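Local coordinates for protein diaminobutyrate-pyruvate transaminase and L-2,4-diaminobutyrate decarboxylase (Vibrio parahaemolyticus, PDB 2QMA) that probably decarboxylates L-2,4-diaminobutyrate with its C-terminal pyridoxal-phosphate-dependent domain, the part modelled here, while the full-length fusion protein probably also acts as a transaminase, at residues F323-I331 with L392-L400; Q99-P110 with K469-L477. All coordinates share one frame; numbering follows the deposited sequence.

Contact 1: F323-I331 with L392-L400; sequences FHKLFYQTI and LGDMYDHLL
Tyr328 reaches from the loop 323-331 across to the helix 392-400, and its side chain touches four residues there. Its CB points at the helix, and the tyrosine sits at the end of a type I turn that starts at Lys325. With CG anti to its own carbonyl carbon (chi1 -52°), the ring runs out to meet the helix. At the ring edge, near the plane, CD2 touches CD2 of Leu392 at 3.9 Å. One atom further on, CE2 is caught between two residues: SE of Met395, which is selenomethionine in this crystal, lies 3.8 Å away in an oblique Met-aromatic contact, and CE1 of Tyr396 lies 3.9 Å away. At the tip, OH has the methyl CD1 of Leu399 at 3.4 Å, while its hydrogen-bonding partner is the carbonyl of Leu473, in another loop of the same chain. Loop 323-331 joins strands 318-322 and 334-338 of the large mixed sheet, and it holds Lys325, the predicted cofactor lysine of this fold type I pyridoxal-phosphate domain, which carries no cofactor here. The turn that begins at this lysine, through Leu326, Phe327 and Tyr328, leans on the long helix. Tyr396 runs past Tyr328 in the opposite sense, and its OH donates to Leu326 O at 2.6 Å. The approach is from above the carbonyl plane, 43° out of it, and Leu326 O in turn lies over one face of the Tyr328 ring, offset toward the rim. Leu326 itself lays CG alongside CE1 of Tyr396 (3.7 Å) and meets CD1 of Leu399 with its own CD1. Beyond it, the CA of Phe327 lies 3.4 Å from Tyr396 OH, and the Phe327 ring lies obliquely beside Leu392 CD1.

Contact 2: Q99-P110 with K469-L477; sequences QHPDCIAHLHTP and KFTILNPCL
Thr471 donates from OG1 to the carbonyl O of Ala105 at 2.7 Å, coming from above the carbonyl plane, 51° out of it. The neighbouring carbonyl is taken as well: Thr471 N bonds to Ile104 O at 2.8 Å with an N-H...O angle of 157°, and the CA-H of Phe470 makes a further contact with that oxygen. Two consecutive carbonyls of the loop are thus fixed to the end of strand 465-471. The torsion that turns OG1 to Ala105 O puts CG2 of Thr471 anti to its backbone N, where it meets CD2 of Leu107 at 3.6 Å. Leu107 is the centre of an inverse gamma turn, and its side chain lies about 4 Å from that of Lys325, the predicted cofactor lysine, so the loop probably borders the cofactor pocket. Leu473 CD1 comes in against the backbone, 3.8 Å from Thr109 CA. Ile104 uses both branches: CG2 meets Phe470 CD1 at 3.7 Å, while CD1 reaches toward Ile472 and Leu477. Leu477 also sets CD2 on Pro101 CB, 3.6 Å away. Between these apolar patches, Asn474 ND2 donates to a water that in turn donates to Gln99 O, and OD1 of Asn474 accepts from Cys476 N in an Asx turn. His106, whose NE2 bonds to Asp133 of the second subunit, ties the loop to the dimer interface. Helix 479-495 brings Phe482 against Ile104 and Leu477, helix 389-411 packs on Ile472, and strand 426-431 flanks Lys469 and Thr471 within the C-terminal antiparallel sheet.

Overall arrangement
Starting from the N terminus, the chain first lays down 99-110, just ahead of helix 113-125, then builds most of the large mixed sheet; between its strands 318-322 and 334-338 comes the loop 323-331. About sixty residues later, after an unmodelled part, helix 389-411 folds back on that loop to close contact 1. The antiparallel C-terminal sheet follows, and its strand 465-471 returns to 99-110, so contact 2 closes a loop of more than 350 residues with contact 1 nested inside it. The two touch directly: Lys325 O lies 2.7 Å from Thr109 OG1, a probable hydrogen bond. They join the predicted cofactor-lysine loop, the segment 99-110, the long helix and the C-terminal sheet, and both reach the second subunit.

Contact 1: F323-I331 with L392-L400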
# COMPACT_ATOMS: atom_id res chain seq x y z
N PHE A 323 -6.92 -9.48 -4.71
CA PHE A 323 -8.23 -9.63 -4.09
C PHE A 323 -9.14 -8.43 -4.33
O PHE A 323 -10.36 -8.56 -4.28
CB PHE A 323 -8.09 -9.87 -2.60
CG PHE A 323 -7.24 -11.06 -2.26
CD1 PHE A 323 -7.73 -12.34 -2.44
CD2 PHE A 323 -5.93 -10.88 -1.79
CE1 PHE A 323 -6.94 -13.44 -2.15
CE2 PHE A 323 -5.13 -11.95 -1.50
CZ PHE A 323 -5.63 -13.25 -1.66
N HIS A 324 -8.54 -7.27 -4.60
CA HIS A 324 -9.32 -6.09 -4.83
C HIS A 324 -9.78 -6.00 -6.27
O HIS A 324 -10.25 -4.96 -6.69
CB HIS A 324 -8.64 -4.80 -4.34
CG HIS A 324 -7.28 -4.55 -4.92
ND1 HIS A 324 -7.07 -4.32 -6.27
CD2 HIS A 324 -6.07 -4.44 -4.33
CE1 HIS A 324 -5.79 -4.08 -6.48
NE2 HIS A 324 -5.16 -4.16 -5.32
N LYS A 325 -9.62 -7.08 -7.01
CA LYS A 325 -10.29 -7.20 -8.29
C LYS A 325 -11.51 -8.14 -8.13
O LYS A 325 -12.53 -7.76 -7.51
CB LYS A 325 -9.31 -7.60 -9.42
CG LYS A 325 -8.34 -6.46 -9.82
CD LYS A 325 -7.26 -6.93 -10.77
CE LYS A 325 -6.55 -5.80 -11.49
NZ LYS A 325 -5.58 -4.98 -10.72
N LEU A 326 -11.41 -9.36 -8.63
CA LEU A 326 -12.58 -10.21 -8.71
C LEU A 326 -12.96 -10.87 -7.38
O LEU A 326 -14.03 -11.46 -7.25
CB LEU A 326 -12.32 -11.27 -9.79
CG LEU A 326 -13.40 -11.97 -10.60
CD1 LEU A 326 -14.53 -11.07 -11.11
CD2 LEU A 326 -12.69 -12.79 -11.73
N PHE A 327 -12.10 -10.75 -6.37
CA PHE A 327 -12.49 -11.19 -5.00
C PHE A 327 -13.29 -10.13 -4.21
O PHE A 327 -13.69 -10.35 -3.06
CB PHE A 327 -11.28 -11.55 -4.17
CG PHE A 327 -10.56 -12.84 -4.57
CD1 PHE A 327 -10.76 -14.04 -3.86
CD2 PHE A 327 -9.59 -12.82 -5.59
CE1 PHE A 327 -10.03 -15.21 -4.18
CE2 PHE A 327 -8.89 -13.96 -5.93
CZ PHE A 327 -9.09 -15.16 -5.21
N TYR A 328 -13.50 -8.96 -4.83
CA TYR A 328 -14.33 -7.87 -4.27
C TYR A 328 -13.84 -7.20 -2.98
O TYR A 328 -14.62 -6.51 -2.31
CB TYR A 328 -15.74 -8.40 -4.03
CG TYR A 328 -16.33 -9.06 -5.25
CD1 TYR A 328 -16.65 -8.30 -6.39
CD2 TYR A 328 -16.67 -10.42 -5.23
CE1 TYR A 328 -17.25 -8.89 -7.51
CE2 TYR A 328 -17.30 -11.02 -6.37
CZ TYR A 328 -17.56 -10.24 -7.50
OH TYR A 328 -18.14 -10.81 -8.61
N GLN A 329 -12.57 -7.41 -2.62
CA GLN A 329 -12.01 -6.76 -1.46
C GLN A 329 -11.74 -5.27 -1.76
O GLN A 329 -11.45 -4.92 -2.90
CB GLN A 329 -10.71 -7.49 -1.00
CG GLN A 329 -10.97 -9.00 -0.78
CD GLN A 329 -12.15 -9.27 0.18
OE1 GLN A 329 -12.02 -9.11 1.39
NE2 GLN A 329 -13.30 -9.65 -0.38
N THR A 330 -11.78 -4.42 -0.73
CA THR A 330 -11.38 -3.03 -0.90
C THR A 330 -9.86 -2.88 -1.22
O THR A 330 -9.00 -3.65 -0.73
CB THR A 330 -11.70 -2.19 0.34
OG1 THR A 330 -11.18 -2.84 1.49
CG2 THR A 330 -13.25 -1.97 0.55
N ILE A 331 -9.54 -1.89 -2.05
CA ILE A 331 -8.11 -1.55 -2.26
C ILE A 331 -7.46 -1.11 -0.94
O ILE A 331 -8.09 -0.38 -0.20
CB ILE A 331 -7.98 -0.43 -3.31
CG1 ILE A 331 -8.55 -0.91 -4.66
CG2 ILE A 331 -6.51 0.07 -3.44
CD1 ILE A 331 -9.17 0.25 -5.45
N LEU A 392 -18.34 -17.33 -3.71
CA LEU A 392 -17.53 -16.56 -4.69
C LEU A 392 -17.39 -17.38 -6.00
O LEU A 392 -17.52 -16.84 -7.09
CB LEU A 392 -16.16 -16.17 -4.13
CG LEU A 392 -16.12 -15.19 -2.94
CD1 LEU A 392 -14.72 -15.08 -2.30
CD2 LEU A 392 -16.62 -13.79 -3.35
N GLY A 393 -17.11 -18.67 -5.87
CA GLY A 393 -17.04 -19.54 -7.04
C GLY A 393 -18.31 -19.47 -7.86
O GLY A 393 -18.27 -19.29 -9.09
N ASP A 394 -19.43 -19.57 -7.18
CA ASP A 394 -20.75 -19.47 -7.84
C ASP A 394 -20.97 -18.12 -8.57
O ASP A 394 -21.52 -18.08 -9.69
CB ASP A 394 -21.89 -19.74 -6.86
CG ASP A 394 -21.92 -21.17 -6.31
OD1 ASP A 394 -21.19 -22.08 -6.77
OD2 ASP A 394 -22.70 -21.37 -5.37
N MSE A 395 -20.53 -17.02 -7.94
CA MSE A 395 -20.59 -15.70 -8.57
C MSE A 395 -19.81 -15.69 -9.88
O MSE A 395 -20.24 -15.10 -10.88
CB MSE A 395 -20.08 -14.61 -7.62
CG MSE A 395 -20.92 -14.45 -6.34
SE MSE A 395 -20.25 -13.16 -5.13
CE MSE A 395 -21.22 -13.62 -3.54
N TYR A 396 -18.64 -16.34 -9.88
CA TYR A 396 -17.76 -16.30 -11.06
C TYR A 396 -18.34 -17.13 -12.19
O TYR A 396 -18.29 -16.70 -13.33
CB TYR A 396 -16.32 -16.74 -10.73
CG TYR A 396 -15.71 -15.99 -9.57
CD1 TYR A 396 -16.02 -14.66 -9.36
CD2 TYR A 396 -14.84 -16.63 -8.67
CE1 TYR A 396 -15.50 -13.96 -8.25
CE2 TYR A 396 -14.28 -15.93 -7.58
CZ TYR A 396 -14.62 -14.60 -7.37
OH TYR A 396 -14.07 -13.91 -6.29
N ASP A 397 -18.90 -18.30 -11.85
CA ASP A 397 -19.65 -19.14 -12.83
C ASP A 397 -20.72 -18.28 -13.52
O ASP A 397 -20.85 -18.25 -14.74
CB ASP A 397 -20.29 -20.34 -12.14
CG ASP A 397 -19.25 -21.35 -11.62
OD1 ASP A 397 -18.04 -21.22 -11.97
OD2 ASP A 397 -19.63 -22.28 -10.88
N HIS A 398 -21.48 -17.56 -12.70
CA HIS A 398 -22.49 -16.60 -13.17
C HIS A 398 -21.96 -15.53 -14.14
O HIS A 398 -22.55 -15.25 -15.20
CB HIS A 398 -23.16 -15.92 -11.98
CG HIS A 398 -24.03 -14.79 -12.39
ND1 HIS A 398 -23.65 -13.47 -12.25
CD2 HIS A 398 -25.23 -14.78 -13.02
CE1 HIS A 398 -24.61 -12.69 -12.73
NE2 HIS A 398 -25.58 -13.46 -13.19
N LEU A 399 -20.85 -14.92 -13.74
CA LEU A 399 -20.28 -13.83 -14.47
C LEU A 399 -19.85 -14.33 -15.84
O LEU A 399 -20.08 -13.65 -16.81
CB LEU A 399 -19.09 -13.23 -13.72
CG LEU A 399 -19.36 -12.34 -12.50
CD1 LEU A 399 -18.05 -11.90 -11.85
CD2 LEU A 399 -20.21 -11.13 -12.89
N LEU A 400 -19.24 -15.53 -15.90
CA LEU A 400 -18.78 -16.07 -17.18
C LEU A 400 -19.97 -16.38 -18.08
O LEU A 400 -19.96 -16.07 -19.29
CB LEU A 400 -17.93 -17.34 -16.98
CG LEU A 400 -16.41 -17.03 -16.83
CD1 LEU A 400 -16.15 -16.09 -15.67
CD2 LEU A 400 -15.53 -18.32 -16.70

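Contact 2: Q99-P110 with K469-L477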
# COMPACT_ATOMS: atom_id res chain seq x y z
N GLN A 99 -20.80 0.84 -7.30
CA GLN A 99 -22.03 0.14 -6.90
C GLN A 99 -23.16 0.36 -7.88
O GLN A 99 -24.18 -0.33 -7.80
CB GLN A 99 -22.49 0.55 -5.50
CG GLN A 99 -21.56 0.12 -4.38
CD GLN A 99 -20.46 1.16 -4.05
OE1 GLN A 99 -20.32 2.23 -4.70
NE2 GLN A 99 -19.70 0.86 -3.01
N HIS A 100 -23.01 1.35 -8.76
CA HIS A 100 -24.03 1.60 -9.75
C HIS A 100 -23.82 0.67 -10.96
O HIS A 100 -22.67 0.53 -11.44
CB HIS A 100 -24.04 3.07 -10.20
CG HIS A 100 -25.28 3.43 -10.98
ND1 HIS A 100 -25.43 3.12 -12.32
CD2 HIS A 100 -26.45 3.98 -10.59
CE1 HIS A 100 -26.64 3.49 -12.71
NE2 HIS A 100 -27.26 4.04 -11.69
N PRO A 101 -24.90 0.05 -11.48
CA PRO A 101 -24.76 -0.90 -12.58
C PRO A 101 -24.05 -0.35 -13.82
O PRO A 101 -23.51 -1.12 -14.57
CB PRO A 101 -26.21 -1.25 -12.97
CG PRO A 101 -27.07 -0.69 -11.87
CD PRO A 101 -26.31 0.20 -11.02
N ASP A 102 -24.12 0.95 -14.03
CA ASP A 102 -23.59 1.55 -15.26
C ASP A 102 -22.12 1.97 -15.09
O ASP A 102 -21.51 2.52 -15.98
CB ASP A 102 -24.50 2.71 -15.73
CG ASP A 102 -25.88 2.23 -16.16
OD1 ASP A 102 -25.99 1.10 -16.69
OD2 ASP A 102 -26.86 3.00 -15.96
N CYS A 103 -21.57 1.64 -13.93
CA CYS A 103 -20.12 1.72 -13.72
C CYS A 103 -19.48 0.35 -14.03
O CYS A 103 -19.57 -0.58 -13.24
CB CYS A 103 -19.83 2.15 -12.29
SG CYS A 103 -18.06 2.50 -12.06
N ILE A 104 -18.85 0.22 -15.20
CA ILE A 104 -18.62 -1.10 -15.77
C ILE A 104 -17.44 -1.12 -16.73
O ILE A 104 -17.45 -1.87 -17.71
CB ILE A 104 -19.94 -1.62 -16.49
CG1 ILE A 104 -19.94 -3.14 -16.58
CG2 ILE A 104 -20.12 -0.97 -17.84
CD1 ILE A 104 -21.32 -3.82 -16.90
N ALA A 105 -16.41 -0.30 -16.45
CA ALA A 105 -15.31 -0.09 -17.37
C ALA A 105 -14.08 -0.99 -17.11
O ALA A 105 -13.55 -1.60 -18.05
CB ALA A 105 -14.85 1.36 -17.31
N HIS A 106 -13.64 -1.03 -15.85
CA HIS A 106 -12.28 -1.46 -15.48
C HIS A 106 -12.29 -2.51 -14.40
O HIS A 106 -13.36 -2.86 -13.86
CB HIS A 106 -11.50 -0.24 -14.92
CG HIS A 106 -11.54 0.97 -15.79
ND1 HIS A 106 -11.10 0.96 -17.10
CD2 HIS A 106 -11.94 2.24 -15.54
CE1 HIS A 106 -11.25 2.16 -17.62
NE2 HIS A 106 -11.77 2.95 -16.70
N LEU A 107 -11.10 -3.00 -14.04
CA LEU A 107 -10.99 -3.94 -12.93
C LEU A 107 -11.01 -3.17 -11.63
O LEU A 107 -10.02 -3.13 -10.88
CB LEU A 107 -9.74 -4.81 -13.09
CG LEU A 107 -9.84 -5.82 -14.24
CD1 LEU A 107 -8.48 -6.47 -14.55
CD2 LEU A 107 -10.87 -6.94 -13.96
N HIS A 108 -12.15 -2.55 -11.37
CA HIS A 108 -12.38 -1.64 -10.26
C HIS A 108 -13.67 -2.14 -9.62
O HIS A 108 -14.75 -1.94 -10.15
CB HIS A 108 -12.54 -0.22 -10.77
CG HIS A 108 -12.78 0.80 -9.69
ND1 HIS A 108 -13.44 1.99 -9.92
CD2 HIS A 108 -12.48 0.78 -8.37
CE1 HIS A 108 -13.51 2.68 -8.80
NE2 HIS A 108 -12.93 1.97 -7.84
N THR A 109 -13.52 -2.80 -8.46
CA THR A 109 -14.52 -3.70 -7.92
C THR A 109 -15.49 -3.04 -6.94
O THR A 109 -15.09 -2.20 -6.10
CB THR A 109 -13.79 -4.98 -7.32
OG1 THR A 109 -14.65 -6.12 -7.38
CG2 THR A 109 -13.28 -4.76 -5.90
N PRO A 110 -16.78 -3.40 -7.06
CA PRO A 110 -17.70 -2.97 -6.00
C PRO A 110 -17.36 -3.81 -4.73
O PRO A 110 -17.24 -5.05 -4.80
CB PRO A 110 -19.09 -3.27 -6.58
CG PRO A 110 -18.87 -4.45 -7.54
CD PRO A 110 -17.46 -4.21 -8.10
N LYS A 469 -15.54 -1.12 -23.97
CA LYS A 469 -15.38 -2.26 -23.08
C LYS A 469 -16.27 -2.22 -21.85
O LYS A 469 -16.38 -1.19 -21.15
CB LYS A 469 -13.90 -2.41 -22.64
CG LYS A 469 -13.68 -3.49 -21.58
CD LYS A 469 -12.16 -3.76 -21.34
CE LYS A 469 -11.48 -2.60 -20.62
NZ LYS A 469 -10.05 -3.00 -20.27
N PHE A 470 -16.90 -3.36 -21.59
CA PHE A 470 -17.53 -3.68 -20.33
C PHE A 470 -16.54 -4.63 -19.62
O PHE A 470 -16.12 -5.66 -20.20
CB PHE A 470 -18.84 -4.50 -20.51
CG PHE A 470 -20.00 -3.78 -21.18
CD1 PHE A 470 -20.09 -2.39 -21.28
CD2 PHE A 470 -21.07 -4.55 -21.65
CE1 PHE A 470 -21.25 -1.78 -21.89
CE2 PHE A 470 -22.21 -3.96 -22.24
CZ PHE A 470 -22.29 -2.58 -22.37
N THR A 471 -16.24 -4.32 -18.37
CA THR A 471 -15.65 -5.26 -17.43
C THR A 471 -16.72 -5.62 -16.40
O THR A 471 -17.02 -4.84 -15.46
CB THR A 471 -14.39 -4.65 -16.78
OG1 THR A 471 -13.48 -4.33 -17.84
CG2 THR A 471 -13.70 -5.68 -15.85
N ILE A 472 -17.37 -6.76 -16.63
CA ILE A 472 -18.47 -7.17 -15.76
C ILE A 472 -17.97 -7.78 -14.45
O ILE A 472 -17.32 -8.84 -14.43
CB ILE A 472 -19.44 -8.15 -16.46
CG1 ILE A 472 -19.86 -7.62 -17.85
CG2 ILE A 472 -20.68 -8.40 -15.54
CD1 ILE A 472 -20.42 -8.72 -18.81
N LEU A 473 -18.23 -7.10 -13.35
CA LEU A 473 -17.76 -7.60 -12.06
C LEU A 473 -18.88 -7.82 -11.09
O LEU A 473 -18.89 -8.81 -10.37
CB LEU A 473 -16.73 -6.68 -11.41
CG LEU A 473 -15.34 -6.49 -12.05
CD1 LEU A 473 -14.44 -5.57 -11.19
CD2 LEU A 473 -14.64 -7.84 -12.36
N ASN A 474 -19.81 -6.88 -11.05
CA ASN A 474 -20.93 -6.97 -10.11
C ASN A 474 -21.76 -8.24 -10.45
O ASN A 474 -22.23 -8.38 -11.59
CB ASN A 474 -21.77 -5.70 -10.21
CG ASN A 474 -22.87 -5.63 -9.18
OD1 ASN A 474 -23.32 -6.65 -8.64
ND2 ASN A 474 -23.33 -4.41 -8.90
N PRO A 475 -21.89 -9.18 -9.48
CA PRO A 475 -22.60 -10.43 -9.78
C PRO A 475 -24.12 -10.29 -9.67
O PRO A 475 -24.85 -11.28 -9.81
CB PRO A 475 -22.01 -11.41 -8.74
CG PRO A 475 -21.73 -10.52 -7.52
CD PRO A 475 -21.40 -9.14 -8.09
N CYS A 476 -24.59 -9.05 -9.45
CA CYS A 476 -26.01 -8.80 -9.13
C CYS A 476 -26.80 -8.10 -10.24
O CYS A 476 -27.93 -7.68 -10.05
CB CYS A 476 -26.08 -7.97 -7.83
SG CYS A 476 -25.54 -8.87 -6.36
N LEU A 477 -26.17 -7.97 -11.40
CA LEU A 477 -26.75 -7.37 -12.60
C LEU A 477 -27.68 -8.34 -13.34
O LEU A 477 -27.48 -9.54 -13.29
CB LEU A 477 -25.62 -6.95 -13.54
CG LEU A 477 -24.54 -6.02 -12.98
CD1 LEU A 477 -23.42 -5.80 -14.02
CD2 LEU A 477 -25.11 -4.68 -12.51
O HOH W 1 -25.32 -2.96 -7.25
O HOH W 2 -22.14 -2.37 -10.24
O HOH W 3 -16.13 -2.71 -14.15
O HOH W 4 -9.37 -0.90 -18.19